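Local coordinates for protein pertussis toxin-like subunit ArtA (Escherichia coli, PDB 4Z9D) that probably transfers ADP-ribose from NAD to trimeric G proteins, as the enzymatic subunit of a pertussis-like AB5 toxin, at residues 78-83 against 131-136. The protein carries 2 engineered substitutions. Numbering follows the deposited sequence.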
loop_
_atom_site.group_PDB
_atom_site.type_symbol
_atom_site.label_atom_id
_atom_site.label_comp_id
_atom_site.label_asym_id
_atom_site.label_seq_id
_atom_site.Cartn_x
_atom_site.Cartn_y
_atom_site.Cartn_z
ATOM N N TYR A 78 5.005 -2.082 -11.074
ATOM C CA TYR A 78 4.742 -3.484 -10.805
ATOM C C TYR A 78 3.622 -3.572 -9.781
ATOM O O TYR A 78 3.508 -2.713 -8.907
ATOM C CB TYR A 78 5.995 -4.190 -10.272
ATOM C CG TYR A 78 7.195 -4.117 -11.197
ATOM C CD1 TYR A 78 7.531 -5.181 -12.013
ATOM C CD2 TYR A 78 8.005 -2.985 -11.226
ATOM C CE1 TYR A 78 8.631 -5.128 -12.838
ATOM C CE2 TYR A 78 9.111 -2.918 -12.056
ATOM C CZ TYR A 78 9.417 -3.995 -12.863
ATOM O OH TYR A 78 10.516 -3.942 -13.696
ATOM N N ARG A 79 2.787 -4.597 -9.896
ATOM C CA ARG A 79 1.836 -4.914 -8.843
ATOM C C ARG A 79 2.387 -6.088 -8.052
ATOM O O ARG A 79 2.588 -7.162 -8.612
ATOM C CB ARG A 79 0.458 -5.260 -9.422
ATOM C CG ARG A 79 -0.618 -5.491 -8.368
ATOM C CD ARG A 79 -1.930 -5.931 -8.972
ATOM N NE ARG A 79 -1.844 -7.257 -9.586
ATOM C CZ ARG A 79 -1.959 -7.502 -10.887
ATOM N NH1 ARG A 79 -2.187 -6.516 -11.735
ATOM N NH2 ARG A 79 -1.870 -8.745 -11.334
ATOM N N TYR A 80 2.650 -5.879 -6.769
ATOM C CA TYR A 80 3.116 -6.952 -5.900
ATOM C C TYR A 80 1.963 -7.541 -5.106
ATOM O O TYR A 80 1.112 -6.805 -4.601
ATOM C CB TYR A 80 4.198 -6.430 -4.945
ATOM C CG TYR A 80 5.494 -6.098 -5.622
ATOM C CD1 TYR A 80 6.492 -7.063 -5.752
ATOM C CD2 TYR A 80 5.726 -4.830 -6.138
ATOM C CE1 TYR A 80 7.685 -6.767 -6.372
ATOM C CE2 TYR A 80 6.908 -4.529 -6.779
ATOM C CZ TYR A 80 7.888 -5.500 -6.886
ATOM O OH TYR A 80 9.077 -5.202 -7.511
ATOM N N ARG A 81 1.923 -8.865 -5.003
ATOM C CA ARG A 81 0.960 -9.511 -4.121
ATOM C C ARG A 81 1.671 -9.898 -2.847
ATOM O O ARG A 81 2.748 -10.481 -2.890
ATOM C CB ARG A 81 0.330 -10.749 -4.757
ATOM C CG ARG A 81 -0.899 -11.188 -3.977
ATOM C CD ARG A 81 -1.387 -12.577 -4.357
ATOM N NE ARG A 81 -1.527 -12.778 -5.797
ATOM C CZ ARG A 81 -2.681 -12.993 -6.424
ATOM N NH1 ARG A 81 -3.826 -13.011 -5.752
ATOM N NH2 ARG A 81 -2.689 -13.189 -7.737
ATOM N N ILE A 82 1.066 -9.576 -1.708
ATOM C CA ILE A 82 1.764 -9.682 -0.431
ATOM C C ILE A 82 0.932 -10.387 0.624
ATOM O O ILE A 82 -0.238 -10.078 0.796
ATOM C CB ILE A 82 2.137 -8.277 0.109
ATOM C CG1 ILE A 82 2.853 -7.435 -0.956
ATOM C CG2 ILE A 82 2.973 -8.365 1.407
ATOM C CD1 ILE A 82 2.900 -5.945 -0.615
ATOM N N ARG A 83 1.531 -11.336 1.347
ATOM C CA ARG A 83 0.845 -11.913 2.495
ATOM C C ARG A 83 0.874 -10.933 3.660
ATOM O O ARG A 83 1.935 -10.450 4.062
ATOM C CB ARG A 83 1.466 -13.250 2.910
ATOM C CG ARG A 83 0.916 -13.785 4.232
ATOM C CD ARG A 83 1.335 -15.235 4.457
ATOM N NE ARG A 83 2.788 -15.371 4.554
ATOM C CZ ARG A 83 3.512 -15.022 5.620
ATOM N NH1 ARG A 83 2.924 -14.497 6.690
ATOM N NH2 ARG A 83 4.828 -15.193 5.614
ATOM N N VAL A 131 4.629 -12.583 -2.461
ATOM C CA VAL A 131 4.318 -13.782 -3.219
ATOM C C VAL A 131 4.862 -13.715 -4.633
ATOM O O VAL A 131 5.461 -14.679 -5.128
ATOM C CB VAL A 131 2.786 -14.010 -3.262
ATOM C CG1 VAL A 131 2.429 -15.243 -4.079
ATOM C CG2 VAL A 131 2.250 -14.153 -1.848
ATOM N N GLU A 132 4.632 -12.581 -5.288
ATOM C CA GLU A 132 4.879 -12.470 -6.717
ATOM C C GLU A 132 4.804 -11.023 -7.177
ATOM O O GLU A 132 4.373 -10.134 -6.435
ATOM C CB GLU A 132 3.870 -13.342 -7.498
ATOM C CG GLU A 132 2.415 -12.914 -7.309
ATOM C CD GLU A 132 1.408 -13.904 -7.892
ATOM O OE1 GLU A 132 0.210 -13.545 -7.961
ATOM O OE2 GLU A 132 1.806 -15.031 -8.273
ATOM N N ALA A 133 5.232 -10.791 -8.405
ATOM C CA ALA A 133 5.126 -9.477 -9.001
ATOM C C ALA A 133 4.593 -9.606 -10.416
ATOM O O ALA A 133 4.778 -10.633 -11.057
ATOM C CB ALA A 133 6.462 -8.786 -9.005
ATOM N N VAL A 134 3.909 -8.566 -10.879
ATOM C CA VAL A 134 3.477 -8.476 -12.272
ATOM C C VAL A 134 3.862 -7.107 -12.822
ATOM O O VAL A 134 3.439 -6.086 -12.273
ATOM C CB VAL A 134 1.946 -8.671 -12.407
ATOM C CG1 VAL A 134 1.502 -8.446 -13.850
ATOM C CG2 VAL A 134 1.539 -10.050 -11.932
ATOM N N GLU A 135 4.645 -7.064 -13.902
ATOM C CA GLU A 135 4.940 -5.786 -14.560
ATOM C C GLU A 135 3.669 -5.272 -15.207
ATOM O O GLU A 135 2.995 -6.032 -15.890
ATOM C CB GLU A 135 6.025 -5.923 -15.640
ATOM C CG GLU A 135 7.189 -6.823 -15.287
ATOM C CD GLU A 135 8.333 -6.723 -16.291
ATOM O OE1 GLU A 135 9.302 -7.512 -16.172
ATOM O OE2 GLU A 135 8.264 -5.856 -17.195
ATOM N N LEU A 136 3.352 -3.996 -15.023
ATOM C CA LEU A 136 2.140 -3.427 -15.624
ATOM C C LEU A 136 2.471 -2.725 -16.930
ATOM O O LEU A 136 3.492 -2.056 -17.040
ATOM C CB LEU A 136 1.452 -2.454 -14.659
ATOM C CG LEU A 136 0.996 -3.024 -13.310
ATOM C CD1 LEU A 136 0.385 -1.961 -12.428
ATOM C CD2 LEU A 136 0.005 -4.150 -13.532
#
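Y78 lies side by side with E135, its CD1 and CE1 against the E135 CG methylene, with CE1 3.3 Å from E135 CG, and the ring and carboxylate planes stand 64° apart. On the same face, Y80 CE1 rests 3.5 Å from the methyl CB of A133. The opposite face carries R79, R81, E132 and V134. There R81 and E132 run side by side, and E132 OE1 alone takes both guanidinium bonds of this salt bridge, each 2.9 Å long, from R81 NE and R81 NH2. The oxygen sits at the guanidinium edge, in its plane, whereas NE meets it from above the carboxylate plane and NH2 nearly along its C-O axis. CG of E132 stands between its own backbone N and carbonyl carbon (chi1 62°), packing 3.9 Å from R81 CB. Farther along this face, V134 CB lies over the guanidinium of R79, whose NH2 comes 3.7 Å from V134 CG2 and has its salt bridge with D147; the side chain of R79 is about 7 Å from the bound NAD.

The strands are antiparallel, and R79 and V134 form a hydrogen-bonded pair through both backbone bonds. At R81 the ladder shifts: R81 N donates to E132 O, but R81 O accepts from V131 N at 2.9 Å. V131 and E132 thus both stand opposite R81, a classic beta bulge, with V131 in a helix-like backbone conformation (psi -47°).

These are the two inner strands of a four-stranded antiparallel sheet, flanked by strands 6-11 and 144-152. Helix 15-21 covers the Y78, Y80 and A133 face, with P15 touching all three, while helix 57-68 packs on R79 and L136.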